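Local coordinates for succinate--CoA ligase subunit alpha (Campylobacter jejuni, PDB 6MEL), which is the alpha subunit of a CoA ligase, built from an N-terminal CoA-binding domain of Rossmann type and a C-terminal ligase domain around a second mixed sheet, at residues 229-233 / 271-277; 161-165 / 277-281; 73-78 / 95-101; 150-154 / 176-180; 128-132 / 142-146. All coordinates share one frame; numbering follows the deposited sequence.

Interaction 1. Residues 229-233 / 271-277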
loop_
_atom_site.group_PDB
_atom_site.type_symbol
_atom_site.label_atom_id
_atom_site.label_comp_id
_atom_site.label_asym_id
_atom_site.label_seq_id
_atom_site.Cartn_x
_atom_site.Cartn_y
_atom_site.Cartn_z
ATOM N N PRO A 229 22.868 5.137 18.976
ATOM C CA PRO A 229 22.268 6.208 18.190
ATOM C C PRO A 229 21.451 5.681 17.004
ATOM O O PRO A 229 21.872 4.726 16.333
ATOM C CB PRO A 229 23.433 7.040 17.636
ATOM C CG PRO A 229 24.669 6.502 18.315
ATOM C CD PRO A 229 24.329 5.198 18.995
ATOM N N VAL A 230 20.341 6.369 16.736
ATOM C CA VAL A 230 19.430 6.058 15.687
ATOM C C VAL A 230 19.232 7.285 14.795
ATOM O O VAL A 230 18.934 8.392 15.303
ATOM C CB VAL A 230 18.085 5.592 16.246
ATOM C CG1 VAL A 230 17.103 5.350 15.115
ATOM C CG2 VAL A 230 18.258 4.351 17.103
ATOM N N VAL A 231 19.385 7.071 13.479
ATOM C CA VAL A 231 19.100 8.036 12.460
ATOM C C VAL A 231 17.818 7.578 11.778
ATOM O O VAL A 231 17.732 6.405 11.425
ATOM C CB VAL A 231 20.246 8.120 11.446
ATOM C CG1 VAL A 231 19.881 8.957 10.218
ATOM C CG2 VAL A 231 21.521 8.651 12.075
ATOM N N ALA A 232 16.891 8.508 11.520
ATOM C CA ALA A 232 15.621 8.204 10.847
ATOM C C ALA A 232 15.407 9.130 9.666
ATOM O O ALA A 232 15.676 10.343 9.726
ATOM C CB ALA A 232 14.444 8.278 11.773
ATOM N N PHE A 233 14.938 8.519 8.571
ATOM C CA PHE A 233 14.373 9.242 7.452
ATOM C C PHE A 233 12.993 8.627 7.178
ATOM O O PHE A 233 12.894 7.423 7.013
ATOM C CB PHE A 233 15.238 9.178 6.184
ATOM C CG PHE A 233 14.552 9.825 4.995
ATOM C CD1 PHE A 233 14.473 11.207 4.885
ATOM C CD2 PHE A 233 13.860 9.077 4.068
ATOM C CE1 PHE A 233 13.780 11.811 3.847
ATOM C CE2 PHE A 233 13.151 9.678 3.039
ATOM C CZ PHE A 233 13.104 11.046 2.936
ATOM N N ILE A 271 15.626 10.817 18.658
ATOM C CA ILE A 271 16.152 10.179 17.420
ATOM C C ILE A 271 16.746 11.284 16.528
ATOM O O ILE A 271 16.250 12.429 16.487
ATOM C CB ILE A 271 15.057 9.346 16.715
ATOM C CG1 ILE A 271 14.729 8.060 17.486
ATOM C CG2 ILE A 271 15.440 9.037 15.270
ATOM C CD1 ILE A 271 14.086 8.263 18.854
ATOM N N HIS A 272 17.815 10.966 15.792
ATOM C CA HIS A 272 18.367 11.918 14.829
ATOM C C HIS A 272 17.564 11.865 13.523
ATOM O O HIS A 272 17.821 11.042 12.658
ATOM C CB HIS A 272 19.853 11.649 14.525
ATOM C CG HIS A 272 20.811 11.813 15.663
ATOM N ND1 HIS A 272 20.814 10.980 16.759
ATOM C CD2 HIS A 272 21.837 12.676 15.849
ATOM C CE1 HIS A 272 21.811 11.325 17.576
ATOM N NE2 HIS A 272 22.437 12.362 17.042
ATOM N N VAL A 273 16.669 12.831 13.333
ATOM C CA VAL A 273 15.770 12.836 12.225
ATOM C C VAL A 273 16.394 13.677 11.119
ATOM O O VAL A 273 16.824 14.768 11.357
ATOM C CB VAL A 273 14.378 13.381 12.594
ATOM C CG1 VAL A 273 13.512 13.519 11.361
ATOM C CG2 VAL A 273 13.696 12.494 13.612
ATOM N N VAL A 274 16.425 13.134 9.907
ATOM C CA VAL A 274 16.988 13.810 8.730
ATOM C C VAL A 274 15.839 14.221 7.819
ATOM O O VAL A 274 14.989 13.357 7.494
ATOM C CB VAL A 274 17.953 12.819 8.040
ATOM C CG1 VAL A 274 18.366 13.255 6.662
ATOM C CG2 VAL A 274 19.182 12.606 8.904
ATOM N N ASP A 275 15.844 15.480 7.352
ATOM C CA ASP A 275 14.792 16.002 6.502
ATOM C C ASP A 275 15.058 15.629 5.046
ATOM O O ASP A 275 14.143 15.230 4.328
ATOM C CB ASP A 275 14.627 17.521 6.644
ATOM C CG ASP A 275 14.076 17.912 8.008
ATOM O OD1 ASP A 275 13.183 17.190 8.549
ATOM O OD2 ASP A 275 14.573 18.891 8.556
ATOM N N SER A 276 16.305 15.774 4.593
ATOM C CA SER A 276 16.632 15.530 3.198
ATOM C C SER A 276 17.147 14.111 3.072
ATOM O O SER A 276 18.082 13.746 3.780
ATOM C CB SER A 276 17.678 16.481 2.652
ATOM O OG SER A 276 18.246 15.956 1.449
ATOM N N PRO A 277 16.635 13.294 2.133
ATOM C CA PRO A 277 17.128 11.935 1.996
ATOM C C PRO A 277 18.572 11.848 1.486
ATOM O O PRO A 277 19.157 10.768 1.462
ATOM C CB PRO A 277 16.166 11.352 0.958
ATOM C CG PRO A 277 15.849 12.531 0.092
ATOM C CD PRO A 277 15.625 13.632 1.110
HETATM O O HOH W 1 20.015 8.834 18.284
#

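Interaction 2. Residues 161-165 / 277-281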
loop_
_atom_site.group_PDB
_atom_site.type_symbol
_atom_site.label_atom_id
_atom_site.label_comp_id
_atom_site.label_asym_id
_atom_site.label_seq_id
_atom_site.Cartn_x
_atom_site.Cartn_y
_atom_site.Cartn_z
ATOM N N ALA A 161 20.596 4.774 0.828
ATOM C CA ALA A 161 21.082 5.069 2.202
ATOM C C ALA A 161 22.394 4.320 2.464
ATOM O O ALA A 161 23.382 4.918 2.936
ATOM C CB ALA A 161 20.031 4.728 3.222
ATOM N N ALA A 162 22.419 3.030 2.104
ATOM C CA ALA A 162 23.592 2.211 2.327
ATOM C C ALA A 162 24.788 2.833 1.605
ATOM O O ALA A 162 25.882 2.951 2.149
ATOM C CB ALA A 162 23.351 0.787 1.888
ATOM N N ASN A 163 24.550 3.278 0.374
ATOM C CA ASN A 163 25.608 3.824 -0.441
ATOM C C ASN A 163 26.131 5.119 0.187
ATOM O O ASN A 163 27.377 5.367 0.167
ATOM C CB ASN A 163 25.152 4.007 -1.891
ATOM C CG ASN A 163 26.305 4.088 -2.856
ATOM O OD1 ASN A 163 27.247 3.313 -2.729
ATOM N ND2 ASN A 163 26.249 5.045 -3.767
ATOM N N GLN A 164 25.225 5.975 0.700
ATOM C CA GLN A 164 25.658 7.209 1.358
ATOM C C GLN A 164 26.554 6.866 2.574
ATOM O O GLN A 164 27.531 7.574 2.921
ATOM C CB GLN A 164 24.474 8.059 1.799
ATOM C CG GLN A 164 23.699 8.719 0.663
ATOM C CD GLN A 164 22.499 9.427 1.248
ATOM O OE1 GLN A 164 22.515 9.762 2.424
ATOM N NE2 GLN A 164 21.452 9.644 0.455
ATOM N N VAL A 165 26.210 5.798 3.281
ATOM C CA VAL A 165 26.957 5.476 4.472
ATOM C C VAL A 165 28.353 4.972 4.066
ATOM O O VAL A 165 29.342 5.309 4.729
ATOM C CB VAL A 165 26.196 4.451 5.323
ATOM C CG1 VAL A 165 27.091 3.835 6.384
ATOM C CG2 VAL A 165 24.942 5.060 5.936
ATOM N N PRO A 277 16.635 13.294 2.133
ATOM C CA PRO A 277 17.128 11.935 1.996
ATOM C C PRO A 277 18.572 11.848 1.486
ATOM O O PRO A 277 19.157 10.768 1.462
ATOM C CB PRO A 277 16.166 11.352 0.958
ATOM C CG PRO A 277 15.849 12.531 0.092
ATOM C CD PRO A 277 15.625 13.632 1.110
ATOM N N ALA A 278 19.115 12.979 1.035
ATOM C CA ALA A 278 20.491 13.014 0.538
ATOM C C ALA A 278 21.492 12.999 1.681
ATOM O O ALA A 278 22.633 12.721 1.408
ATOM C CB ALA A 278 20.734 14.237 -0.310
ATOM N N LEU A 279 21.046 13.280 2.918
ATOM C CA LEU A 279 21.952 13.582 4.039
ATOM C C LEU A 279 21.958 12.502 5.141
ATOM O O LEU A 279 22.395 12.765 6.270
ATOM C CB LEU A 279 21.536 14.943 4.589
ATOM C CG LEU A 279 21.515 16.088 3.578
ATOM C CD1 LEU A 279 21.301 17.421 4.306
ATOM C CD2 LEU A 279 22.805 16.159 2.763
ATOM N N ILE A 280 21.549 11.264 4.812
ATOM C CA ILE A 280 21.569 10.167 5.764
ATOM C C ILE A 280 23.018 9.793 6.120
ATOM O O ILE A 280 23.330 9.573 7.308
ATOM C CB ILE A 280 20.772 8.961 5.228
ATOM C CG1 ILE A 280 19.293 9.321 5.033
ATOM C CG2 ILE A 280 20.917 7.737 6.126
ATOM C CD1 ILE A 280 18.525 8.288 4.200
ATOM N N GLY A 281 23.869 9.629 5.100
ATOM C CA GLY A 281 25.295 9.374 5.318
ATOM C C GLY A 281 25.935 10.460 6.192
ATOM O O GLY A 281 26.656 10.178 7.128
#

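Interaction 3. Residues 73-78 / 95-101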
loop_
_atom_site.group_PDB
_atom_site.type_symbol
_atom_site.label_atom_id
_atom_site.label_comp_id
_atom_site.label_asym_id
_atom_site.label_seq_id
_atom_site.Cartn_x
_atom_site.Cartn_y
_atom_site.Cartn_z
ATOM N N VAL A 73 7.505 -16.942 -4.311
ATOM C CA VAL A 73 6.322 -17.434 -4.990
ATOM C C VAL A 73 5.400 -16.261 -5.339
ATOM O O VAL A 73 5.443 -15.202 -4.721
ATOM C CB VAL A 73 5.561 -18.472 -4.162
ATOM C CG1 VAL A 73 6.446 -19.652 -3.789
ATOM C CG2 VAL A 73 4.894 -17.808 -2.938
ATOM N N PRO A 74 4.534 -16.430 -6.353
ATOM C CA PRO A 74 3.630 -15.367 -6.752
ATOM C C PRO A 74 2.662 -14.990 -5.617
ATOM O O PRO A 74 2.460 -15.733 -4.676
ATOM C CB PRO A 74 2.830 -15.985 -7.919
ATOM C CG PRO A 74 3.661 -17.199 -8.389
ATOM C CD PRO A 74 4.346 -17.680 -7.131
ATOM N N ALA A 75 2.067 -13.815 -5.763
ATOM C CA ALA A 75 1.248 -13.185 -4.764
ATOM C C ALA A 75 0.100 -14.098 -4.310
ATOM O O ALA A 75 -0.216 -14.114 -3.107
ATOM C CB ALA A 75 0.733 -11.883 -5.322
ATOM N N PHE A 76 -0.479 -14.871 -5.240
ATOM C CA PHE A 76 -1.590 -15.704 -4.930
ATOM C C PHE A 76 -1.172 -16.894 -4.061
ATOM O O PHE A 76 -2.055 -17.557 -3.539
ATOM C CB PHE A 76 -2.348 -16.159 -6.184
ATOM C CG PHE A 76 -1.515 -16.940 -7.184
ATOM C CD1 PHE A 76 -1.194 -18.270 -6.961
ATOM C CD2 PHE A 76 -1.089 -16.343 -8.369
ATOM C CE1 PHE A 76 -0.423 -18.991 -7.879
ATOM C CE2 PHE A 76 -0.313 -17.055 -9.287
ATOM C CZ PHE A 76 0.008 -18.384 -9.043
ATOM N N ALA A 77 0.135 -17.167 -3.942
ATOM C CA ALA A 77 0.648 -18.348 -3.253
ATOM C C ALA A 77 1.322 -17.967 -1.925
ATOM O O ALA A 77 1.700 -18.848 -1.140
ATOM C CB ALA A 77 1.612 -19.127 -4.176
ATOM N N VAL A 78 1.497 -16.676 -1.673
ATOM C CA VAL A 78 2.380 -16.206 -0.575
ATOM C C VAL A 78 1.833 -16.686 0.780
ATOM O O VAL A 78 2.560 -17.236 1.585
ATOM C CB VAL A 78 2.623 -14.676 -0.596
ATOM C CG1 VAL A 78 3.165 -14.169 0.752
ATOM C CG2 VAL A 78 3.586 -14.267 -1.724
ATOM N N VAL A 95 10.145 -12.885 2.790
ATOM C CA VAL A 95 9.133 -12.941 1.729
ATOM C C VAL A 95 9.297 -11.707 0.825
ATOM O O VAL A 95 8.985 -10.608 1.242
ATOM C CB VAL A 95 7.699 -13.012 2.302
ATOM C CG1 VAL A 95 6.673 -13.142 1.197
ATOM C CG2 VAL A 95 7.533 -14.113 3.334
ATOM N N ILE A 96 9.699 -11.925 -0.419
ATOM C CA ILE A 96 10.023 -10.852 -1.341
ATOM C C ILE A 96 8.776 -10.277 -2.008
ATOM O O ILE A 96 8.689 -9.052 -2.162
ATOM C CB ILE A 96 11.014 -11.347 -2.409
ATOM C CG1 ILE A 96 12.291 -11.910 -1.770
ATOM C CG2 ILE A 96 11.311 -10.255 -3.422
ATOM C CD1 ILE A 96 12.970 -10.986 -0.778
ATOM N N THR A 97 7.852 -11.156 -2.408
ATOM C CA THR A 97 6.797 -10.880 -3.378
ATOM C C THR A 97 5.885 -9.734 -2.907
ATOM O O THR A 97 5.553 -9.611 -1.719
ATOM C CB THR A 97 5.953 -12.144 -3.568
ATOM O OG1 THR A 97 6.893 -13.186 -3.857
ATOM C CG2 THR A 97 4.894 -12.038 -4.644
ATOM N N GLU A 98 5.523 -8.886 -3.873
ATOM C CA GLU A 98 4.580 -7.788 -3.719
ATOM C C GLU A 98 3.172 -8.257 -4.154
ATOM O O GLU A 98 3.038 -9.229 -4.872
ATOM C CB GLU A 98 5.031 -6.592 -4.576
ATOM C CG GLU A 98 4.192 -5.319 -4.335
ATOM C CD GLU A 98 4.803 -3.989 -4.817
ATOM O OE1 GLU A 98 5.597 -4.091 -5.785
ATOM O OE2 GLU A 98 4.498 -2.859 -4.208
ATOM N N HIS A 99 2.146 -7.517 -3.717
ATOM C CA HIS A 99 0.728 -7.642 -4.110
ATOM C C HIS A 99 0.058 -8.840 -3.436
ATOM O O HIS A 99 -0.952 -9.346 -3.939
ATOM C CB HIS A 99 0.544 -7.616 -5.650
ATOM C CG HIS A 99 1.129 -6.423 -6.310
ATOM N ND1 HIS A 99 0.830 -5.120 -5.892
ATOM C CD2 HIS A 99 2.051 -6.310 -7.298
ATOM C CE1 HIS A 99 1.495 -4.256 -6.635
ATOM N NE2 HIS A 99 2.290 -4.963 -7.470
ATOM N N THR A 100 0.583 -9.289 -2.278
ATOM C CA THR A 100 -0.105 -10.340 -1.509
ATOM C C THR A 100 -1.414 -9.772 -0.953
ATOM O O THR A 100 -1.409 -8.704 -0.347
ATOM C CB THR A 100 0.780 -10.877 -0.371
ATOM O OG1 THR A 100 2.008 -11.356 -0.912
ATOM C CG2 THR A 100 0.102 -11.978 0.418
ATOM N N PRO A 101 -2.580 -10.422 -1.129
ATOM C CA PRO A 101 -3.802 -9.951 -0.475
ATOM C C PRO A 101 -3.591 -9.758 1.038
ATOM O O PRO A 101 -2.973 -10.601 1.698
ATOM C CB PRO A 101 -4.833 -11.040 -0.832
ATOM C CG PRO A 101 -4.319 -11.634 -2.132
ATOM C CD PRO A 101 -2.809 -11.621 -1.956
#

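Interaction 4. Residues 150-154 / 176-180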
loop_
_atom_site.group_PDB
_atom_site.type_symbol
_atom_site.label_atom_id
_atom_site.label_comp_id
_atom_site.label_asym_id
_atom_site.label_seq_id
_atom_site.Cartn_x
_atom_site.Cartn_y
_atom_site.Cartn_z
ATOM N N LEU A 150 20.737 -1.221 9.386
ATOM C CA LEU A 150 19.740 -0.557 8.502
ATOM C C LEU A 150 18.403 -1.312 8.610
ATOM O O LEU A 150 18.387 -2.520 8.444
ATOM C CB LEU A 150 20.354 -0.687 7.114
ATOM C CG LEU A 150 19.930 0.231 5.991
ATOM C CD1 LEU A 150 19.369 1.556 6.454
ATOM C CD2 LEU A 150 21.116 0.424 5.046
ATOM N N ILE A 151 17.304 -0.602 8.868
ATOM C CA ILE A 151 15.969 -1.162 8.856
ATOM C C ILE A 151 15.131 -0.291 7.939
ATOM O O ILE A 151 15.090 0.893 8.167
ATOM C CB ILE A 151 15.346 -1.191 10.262
ATOM C CG1 ILE A 151 16.255 -1.844 11.303
ATOM C CG2 ILE A 151 13.975 -1.862 10.233
ATOM C CD1 ILE A 151 15.937 -1.404 12.711
ATOM N N SER A 152 14.490 -0.878 6.915
ATOM C CA SER A 152 13.822 -0.057 5.886
ATOM C C SER A 152 12.538 -0.715 5.356
ATOM O O SER A 152 12.534 -1.892 4.996
ATOM C CB SER A 152 14.776 0.227 4.776
ATOM O OG SER A 152 14.184 1.010 3.758
ATOM N N LYS A 153 11.503 0.111 5.203
ATOM C CA LYS A 153 10.266 -0.295 4.578
ATOM C C LYS A 153 10.370 -0.223 3.043
ATOM O O LYS A 153 9.368 -0.565 2.323
ATOM C CB LYS A 153 9.122 0.621 4.999
ATOM C CG LYS A 153 8.394 0.306 6.301
ATOM C CD LYS A 153 7.349 1.354 6.574
ATOM C CE LYS A 153 6.550 1.050 7.817
ATOM N NZ LYS A 153 5.521 2.086 8.060
ATOM N N SER A 154 11.531 0.176 2.509
ATOM C CA SER A 154 11.662 0.265 1.043
ATOM C C SER A 154 12.831 -0.562 0.484
ATOM O O SER A 154 13.580 -1.229 1.229
ATOM C CB SER A 154 11.673 1.680 0.543
ATOM O OG SER A 154 12.150 2.580 1.469
ATOM N N VAL A 176 18.017 -4.846 6.773
ATOM C CA VAL A 176 16.785 -5.590 6.690
ATOM C C VAL A 176 15.723 -4.729 6.000
ATOM O O VAL A 176 15.376 -3.637 6.462
ATOM C CB VAL A 176 16.312 -6.015 8.076
ATOM C CG1 VAL A 176 15.157 -6.987 7.956
ATOM C CG2 VAL A 176 17.445 -6.587 8.888
ATOM N N GLY A 177 15.187 -5.220 4.897
ATOM C CA GLY A 177 13.999 -4.602 4.315
ATOM C C GLY A 177 12.760 -5.228 4.954
ATOM O O GLY A 177 12.557 -6.393 4.760
ATOM N N ILE A 178 11.966 -4.453 5.718
ATOM C CA ILE A 178 10.855 -4.997 6.472
ATOM C C ILE A 178 9.530 -5.028 5.689
ATOM O O ILE A 178 8.590 -5.640 6.185
ATOM C CB ILE A 178 10.682 -4.281 7.811
ATOM C CG1 ILE A 178 10.355 -2.796 7.645
ATOM C CG2 ILE A 178 11.896 -4.545 8.705
ATOM C CD1 ILE A 178 10.041 -2.117 8.936
ATOM N N GLY A 179 9.454 -4.360 4.531
ATOM C CA GLY A 179 8.345 -4.450 3.624
ATOM C C GLY A 179 7.450 -3.226 3.617
ATOM O O GLY A 179 7.375 -2.455 4.600
ATOM N N GLY A 180 6.765 -3.073 2.476
ATOM C CA GLY A 180 5.926 -1.913 2.177
ATOM C C GLY A 180 4.423 -2.189 2.281
ATOM O O GLY A 180 3.617 -1.382 1.831
HETATM O O HOH W 2 11.455 -3.271 2.753
#

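Interaction 5. Residues 128-132 / 142-146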
loop_
_atom_site.group_PDB
_atom_site.type_symbol
_atom_site.label_atom_id
_atom_site.label_comp_id
_atom_site.label_asym_id
_atom_site.label_seq_id
_atom_site.Cartn_x
_atom_site.Cartn_y
_atom_site.Cartn_z
ATOM N N ILE A 128 20.392 -8.660 4.210
ATOM C CA ILE A 128 21.763 -8.848 3.771
ATOM C C ILE A 128 22.678 -8.584 4.951
ATOM O O ILE A 128 22.528 -7.569 5.644
ATOM C CB ILE A 128 22.133 -7.974 2.543
ATOM C CG1 ILE A 128 23.598 -8.179 2.139
ATOM C CG2 ILE A 128 21.859 -6.486 2.771
ATOM C CD1 ILE A 128 23.935 -7.754 0.745
ATOM N N THR A 129 23.641 -9.490 5.129
ATOM C CA THR A 129 24.771 -9.281 6.024
ATOM C C THR A 129 26.009 -9.082 5.138
ATOM O O THR A 129 26.449 -10.015 4.471
ATOM C CB THR A 129 24.923 -10.406 7.046
ATOM O OG1 THR A 129 23.827 -10.297 7.950
ATOM C CG2 THR A 129 26.234 -10.340 7.828
ATOM N N SER A 130 26.514 -7.846 5.126
ATOM C CA SER A 130 27.521 -7.337 4.198
ATOM C C SER A 130 28.692 -8.327 4.082
ATOM O O SER A 130 29.204 -8.785 5.074
ATOM C CB SER A 130 28.008 -5.992 4.637
ATOM O OG SER A 130 26.945 -5.089 4.775
ATOM N N GLU A 131 28.996 -8.712 2.843
ATOM C CA GLU A 131 30.135 -9.558 2.488
ATOM C C GLU A 131 30.020 -10.925 3.159
ATOM O O GLU A 131 31.001 -11.608 3.252
ATOM C CB GLU A 131 31.460 -8.884 2.870
ATOM C CG GLU A 131 31.732 -7.577 2.125
ATOM C CD GLU A 131 32.929 -6.802 2.693
ATOM O OE1 GLU A 131 33.782 -7.443 3.322
ATOM O OE2 GLU A 131 32.957 -5.560 2.612
ATOM N N GLU A 132 28.821 -11.346 3.591
ATOM C CA GLU A 132 28.686 -12.687 4.147
ATOM C C GLU A 132 27.563 -13.453 3.452
ATOM O O GLU A 132 27.727 -14.617 3.107
ATOM C CB GLU A 132 28.405 -12.639 5.642
ATOM C CG GLU A 132 29.627 -12.611 6.550
ATOM C CD GLU A 132 29.284 -12.979 8.000
ATOM O OE1 GLU A 132 28.985 -14.200 8.290
ATOM O OE2 GLU A 132 29.268 -12.047 8.850
ATOM N N ILE A 142 26.914 -3.087 -3.107
ATOM C CA ILE A 142 26.679 -1.808 -2.452
ATOM C C ILE A 142 26.987 -1.915 -0.955
ATOM O O ILE A 142 27.376 -0.923 -0.293
ATOM C CB ILE A 142 25.214 -1.397 -2.699
ATOM C CG1 ILE A 142 24.943 -1.158 -4.181
ATOM C CG2 ILE A 142 24.836 -0.197 -1.842
ATOM C CD1 ILE A 142 25.778 -0.032 -4.771
ATOM N N PHE A 143 26.768 -3.111 -0.391
ATOM C CA PHE A 143 26.857 -3.354 1.047
ATOM C C PHE A 143 28.291 -3.748 1.419
ATOM O O PHE A 143 28.649 -4.915 1.345
ATOM C CB PHE A 143 25.822 -4.393 1.481
ATOM C CG PHE A 143 24.418 -3.868 1.336
ATOM C CD1 PHE A 143 23.800 -3.211 2.383
ATOM C CD2 PHE A 143 23.772 -3.909 0.106
ATOM C CE1 PHE A 143 22.539 -2.654 2.221
ATOM C CE2 PHE A 143 22.487 -3.410 -0.035
ATOM C CZ PHE A 143 21.890 -2.749 1.014
ATOM N N LYS A 144 29.095 -2.749 1.800
ATOM C CA LYS A 144 30.431 -2.971 2.345
ATOM C C LYS A 144 30.325 -3.081 3.857
ATOM O O LYS A 144 29.575 -2.363 4.484
ATOM C CB LYS A 144 31.394 -1.835 1.991
ATOM C CG LYS A 144 31.662 -1.672 0.502
ATOM C CD LYS A 144 32.090 -2.961 -0.192
ATOM C CE LYS A 144 32.472 -2.782 -1.648
ATOM N NZ LYS A 144 32.059 -3.982 -2.417
ATOM N N LYS A 145 31.112 -3.971 4.430
ATOM C CA LYS A 145 30.995 -4.299 5.852
ATOM C C LYS A 145 31.321 -3.074 6.702
ATOM O O LYS A 145 32.251 -2.338 6.392
ATOM C CB LYS A 145 31.920 -5.453 6.215
ATOM C CG LYS A 145 31.752 -5.998 7.621
ATOM C CD LYS A 145 32.755 -7.093 7.944
ATOM C CE LYS A 145 32.360 -7.928 9.143
ATOM N NZ LYS A 145 31.278 -8.875 8.771
ATOM N N GLY A 146 30.534 -2.860 7.760
ATOM C CA GLY A 146 30.803 -1.814 8.724
ATOM C C GLY A 146 29.907 -1.931 9.941
ATOM O O GLY A 146 29.316 -2.979 10.193
HETATM O O HOH W 3 28.434 -7.385 7.956
#

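Interaction 1. Residues 229-233 / 271-277
F233 and P277 close the tightly packed end of this contact. P277 CB lies over one face of the F233 ring, 3.9 Å from its centroid and toward the rim, a CH-pi contact. In the ring plane, at the edge, sits D275 O. F233 reaches this spot because CG stands anti to the backbone N (chi1 174°), which carries the ring along to the bend at 275-277. On the sheet face that carries A232, the CG2 methyl of I271 wedges in, 3.7 Å from A232 CB and 4.0 Å from V230 CG1; L266 of helix 259-268 covers this side. On the other face V231 CG1 meets V274 CG2 at 3.9 Å, with I287 of helix 280-288 beside V231 and H272. The loose side is at partly exposed H272: its ring turns an edge to V230 O, and a water in its plane joins H272 ND1 (2.8 Å) to V230 N (2.9 Å). Between the ends the backbones are stitched by H272 N to V230 O, A232 N to H272 O and V274 N to A232 O, the last almost straight at 168°. This is the parallel ladder of a beta-alpha-beta unit, strand 230-235, helix 259-268 and the edge strand 272-273.

Interaction 2. Residues 161-165 / 277-281
Q164 meets the turn at 277-279 and the start of helix 280-288 with CG anti to its carbonyl carbon (chi1 -71°) and the chain extended beyond (chi2 175°), bringing the amide alongside the backbone, NE2 toward P277 O and OE1 toward G281 N. NE2 donates to P277 O at 2.7 Å, almost straight at 176°, meeting a lone pair of that carbonyl, with P277 O in the Q164 amide plane. OE1 takes the N-H of G281 at 3.0 Å, in its own carbonyl plane, and I280 N is also 3.0 Å from OE1. E160, one turn earlier on the same helix, also binds NE2, helping fix which way round the amide sits. G281 CA comes within 4.2 Å of V165 N. Beside it, I280 CD1 touches A161 CB at 4.0 Å, and I280 continues onto F233, V205 and I207 of the sheet. A glutamine amide thus binds through both ends, to P277 O before the helix and G281 N in its first turn, joining two helices on one side of the mixed sheet.

Interaction 3. Residues 73-78 / 95-101
T97 OG1 donates to V73 O at 2.6 Å, the one hydrogen bond between the two loops, with the hydroxyl tilted 26° from the carbonyl plane. The torsion of T97 (chi1 -52°) sets OG1 anti to the carbonyl carbon and CG2 anti to the backbone N, which lays the methyl against the backbone of the other loop, 3.5 Å from A75 N. A75 fits its CB into the bend of 98-100, 3.3 Å from H99 O and 3.5 Å from E98 O. V78 packs with all three of its side-chain carbons: CG2 slides past T97 CB at 3.7 Å, CG1 meets V95 CG1 at 3.7 Å, and CB lies 3.4 Å from T100 OG1, with the T100 side chain crossing V78 at about a right angle. Both loops follow parallel neighbouring strands of the CoA-binding domain's sheet, 68-71 and 92-95. They lead into helices 78-87 and 102-115, with V78 lying in the first and P101 at the N-cap position of the second.

Interaction 4. Residues 150-154 / 176-180
I178 packs its side chain against I151 and K153 where two parallel strands of a beta-alpha-beta unit, 148-152 and 172-177, run out of the sheet into loops. From CB, 4.1 Å from S152 O, it branches with CG1 in the crowded position between backbone N and carbonyl carbon (chi1 62°). That turn puts CG1 over the S152 carbonyl, 3.5 Å from its oxygen. CG2 takes the other branch and meets I151 CG2 at 3.7 Å, while at the tip CD1 reaches K153 CG at 3.9 Å. K153 then runs extended to a salt bridge with E215. The strands themselves are laced by V176 N to L150 O, S152 N to V176 O and I178 N to S152 O. S152 OG accepts from S154 N, an ST turn, and bonds T158 of the following helix. Past the second strand, G179 has a positive phi (106°), where a CB would jam against I178 O; its N-H gives to a water, 2.9 Å away, that also lies 2.8 Å from S152 O.

Interaction 5. Residues 128-132 / 142-146
I128 lays its CG2 methyl squarely over the F143 ring, 3.8 Å from the centroid and only 9° off the ring normal, a CH-pi contact near the centre of the face. The side chain manages this because CG1 is anti to the backbone N (chi1 179°), leaving CG2 between backbone N and carbonyl carbon; the other branch continues along the ring, with CD1 3.9 Å from F143 CD2. S130 sits beside this pair: its OG lies 3.5 Å from F143 CB, near the plane of the ring at its edge, and is bonded to I172 O, while its CB rests 3.6 Å from K145 CA. The segment 128-132 is the end of strand 126-129 and the turn of a beta hairpin with antiparallel strand 133-136, E132 N bonding T129 O in that turn, at the edge of the ligase-domain sheet; the loop 142-146, before strand 148-152, packs against this turn. At the solvent side E131 extends its chain across that of K145 at about a right angle, and OE2 accepts K145 N at 3.0 Å, nearly straight at 170° but from above the carboxylate plane. K145 stretches out, then bends at its last torsion, bringing NZ to a long salt bridge with E132 OE2 at 3.8 Å; E132 OE1 is held by the backbone N of K7. A water linked weakly to K145 NZ also donates to S130 O.

Overall arrangement
Interactions 1, 2 and 4 are buried, 3 and 5 partly exposed. Interactions 1, 4 and 5 reach the second mixed sheet: 4 near the centre of the chain, 1 at the outermost strand 272-273 and 5 toward the opposite end. Interactions 1 and 4 rest on parallel backbone ladders, whereas 5 mixes ring packing with charged groups. Interaction 2 shares P277 with interaction 1 and adds a glutamine amide bonding the start of a helix; its helix 156-167 also packs A162 against L150 of interaction 4 and F143 of interaction 5. Interaction 3, in the CoA-binding domain, joins loops rather than strands and touches no other contact, its nearest atoms about 6 Å from interaction 4.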